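Local structure of MarR-family transcriptional regulator (Bordetella bronchiseptica, 6PCO) at residues C88-Q93 and V137-T142. The protein probably acts as a MarR-family DNA-binding transcription factor, a regulator of Bordetella biofilm formation whose DNA binding is regulated by 6-hydroxynicotinic acid. Numbering follows the deposited sequence.
Sequences CALRDQ and VLVTLT
L90 packs between two side chains of strand 137-141, with L141 against its base and V139 against its far end. Its CB lies 3.7 Å from CG of L141, and the two leucines meet obliquely, CD2 of L141 also resting near CB and CD1 of L90. With CG of L90 anti to the carbonyl carbon (chi1 -67°), CD2 is directed roughly along the strand to V139 while CD1 turns in toward the strand. There CD2 of L90 sits 3.6 Å from CG2 of V139, the two side chains crossing at about a right angle. L141 sends its other branch past L90 to the helix backbone: CD1 comes within 3.7 Å of N of R91 and also lies close to CA and CB of that residue. L141 thus straddles the junction of two successive helix residues. Contact between the segments is almost wholly apolar, and L90, V139 and L141 are all buried. R91 adds the base of its side chain at the margin; its guanidinium group leads away and forms a salt bridge through NE with E150. The axes of helix segment 88-93 and strand 137-141 are perpendicular and approach to 7.9 Å. This places the C-terminal end of helix 81-93 against the second strand of the winged helix-turn-helix domain. Strand 137-141 pairs antiparallel with strand 125-129 through the backbones of L138 and T140, while the backbone of V139 hydrogen-bonds to that of C96, just beyond helix 81-93. T142 then caps the start of helix 143-164, whose R146 touches L141 and whose V149 touches R91.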
loop_
_atom_site.group_PDB
_atom_site.type_symbol
_atom_site.label_atom_id
_atom_site.label_comp_id
_atom_site.label_asym_id
_atom_site.label_seq_id
_atom_site.Cartn_x
_atom_site.Cartn_y
_atom_site.Cartn_z
ATOM N N CYS A 88 -9.130 9.362 -12.190
ATOM C CA CYS A 88 -9.208 8.454 -13.350
ATOM C C CYS A 88 -10.500 7.638 -13.292
ATOM O O CYS A 88 -11.162 7.448 -14.306
ATOM C CB CYS A 88 -7.999 7.536 -13.448
ATOM S SG CYS A 88 -6.510 8.427 -13.965
ATOM N N ALA A 89 -10.901 7.201 -12.100
ATOM C CA ALA A 89 -12.136 6.425 -12.007
ATOM C C ALA A 89 -13.340 7.298 -12.418
ATOM O O ALA A 89 -14.257 6.785 -13.030
ATOM C CB ALA A 89 -12.303 5.821 -10.630
ATOM N N LEU A 90 -13.341 8.596 -12.080
ATOM C CA LEU A 90 -14.480 9.453 -12.397
ATOM C C LEU A 90 -14.511 9.752 -13.900
ATOM O O LEU A 90 -15.575 9.805 -14.501
ATOM C CB LEU A 90 -14.407 10.739 -11.572
ATOM C CG LEU A 90 -14.593 10.541 -10.070
ATOM C CD1 LEU A 90 -14.495 11.868 -9.355
ATOM C CD2 LEU A 90 -15.925 9.884 -9.747
ATOM N N ARG A 91 -13.324 9.930 -14.480
ATOM C CA ARG A 91 -13.134 10.059 -15.914
ATOM C C ARG A 91 -13.742 8.846 -16.641
ATOM O O ARG A 91 -14.464 9.021 -17.579
ATOM C CB ARG A 91 -11.635 10.218 -16.206
ATOM C CG ARG A 91 -11.258 10.303 -17.680
ATOM C CD ARG A 91 -11.906 11.508 -18.315
ATOM N NE ARG A 91 -11.390 11.820 -19.638
ATOM C CZ ARG A 91 -12.048 12.533 -20.550
ATOM N NH1 ARG A 91 -13.344 12.765 -20.408
ATOM N NH2 ARG A 91 -11.401 13.023 -21.593
ATOM N N ASP A 92 -13.433 7.621 -16.193
ATOM C CA ASP A 92 -13.858 6.371 -16.863
ATOM C C ASP A 92 -15.338 6.039 -16.582
ATOM O O ASP A 92 -15.969 5.444 -17.435
ATOM C CB ASP A 92 -12.952 5.191 -16.481
ATOM C CG ASP A 92 -11.500 5.293 -16.955
ATOM O OD1 ASP A 92 -11.181 6.223 -17.728
ATOM O OD2 ASP A 92 -10.683 4.440 -16.536
ATOM N N GLN A 93 -15.894 6.446 -15.432
ATOM C CA GLN A 93 -17.231 5.985 -14.925
ATOM C C GLN A 93 -18.334 7.057 -14.960
ATOM O O GLN A 93 -19.504 6.728 -14.808
ATOM C CB GLN A 93 -17.166 5.581 -13.447
ATOM C CG GLN A 93 -16.318 4.356 -13.163
ATOM C CD GLN A 93 -16.808 3.204 -13.992
ATOM O OE1 GLN A 93 -16.070 2.643 -14.795
ATOM N NE2 GLN A 93 -18.089 2.904 -13.857
ATOM N N VAL A 137 -25.618 10.636 -2.305
ATOM C CA VAL A 137 -24.750 11.703 -2.847
ATOM C C VAL A 137 -23.901 11.164 -4.006
ATOM O O VAL A 137 -23.548 9.999 -4.031
ATOM C CB VAL A 137 -23.873 12.305 -1.732
ATOM C CG1 VAL A 137 -22.739 11.374 -1.321
ATOM C CG2 VAL A 137 -23.341 13.670 -2.125
ATOM N N LEU A 138 -23.588 12.032 -4.969
ATOM C CA LEU A 138 -22.780 11.664 -6.142
ATOM C C LEU A 138 -21.605 12.637 -6.320
ATOM O O LEU A 138 -21.719 13.847 -6.060
ATOM C CB LEU A 138 -23.659 11.652 -7.397
ATOM C CG LEU A 138 -24.621 10.470 -7.534
ATOM C CD1 LEU A 138 -25.373 10.532 -8.857
ATOM C CD2 LEU A 138 -23.889 9.147 -7.424
ATOM N N VAL A 139 -20.470 12.082 -6.760
ATOM C CA VAL A 139 -19.301 12.865 -7.130
ATOM C C VAL A 139 -19.140 12.745 -8.639
ATOM O O VAL A 139 -19.459 11.718 -9.235
ATOM C CB VAL A 139 -18.018 12.440 -6.391
ATOM C CG1 VAL A 139 -18.183 12.526 -4.888
ATOM C CG2 VAL A 139 -17.557 11.048 -6.769
ATOM N N THR A 140 -18.668 13.837 -9.235
ATOM C CA THR A 140 -18.589 13.990 -10.656
ATOM C C THR A 140 -17.405 14.909 -10.945
ATOM O O THR A 140 -17.178 15.844 -10.193
ATOM C CB THR A 140 -19.927 14.521 -11.171
ATOM O OG1 THR A 140 -19.862 14.548 -12.594
ATOM C CG2 THR A 140 -20.242 15.903 -10.658
ATOM N N LEU A 141 -16.630 14.618 -11.993
ATOM C CA LEU A 141 -15.538 15.518 -12.360
ATOM C C LEU A 141 -16.117 16.889 -12.706
ATOM O O LEU A 141 -17.170 16.980 -13.355
ATOM C CB LEU A 141 -14.779 14.985 -13.572
ATOM C CG LEU A 141 -13.724 13.920 -13.308
ATOM C CD1 LEU A 141 -12.996 13.581 -14.611
ATOM C CD2 LEU A 141 -12.743 14.361 -12.240
ATOM N N THR A 142 -15.399 17.932 -12.274
ATOM C CA THR A 142 -15.528 19.300 -12.824
ATOM C C THR A 142 -14.685 19.358 -14.093
ATOM O O THR A 142 -13.885 18.445 -14.346
ATOM C CB THR A 142 -15.092 20.367 -11.813
ATOM O OG1 THR A 142 -13.674 20.280 -11.655
ATOM C CG2 THR A 142 -15.742 20.203 -10.454
#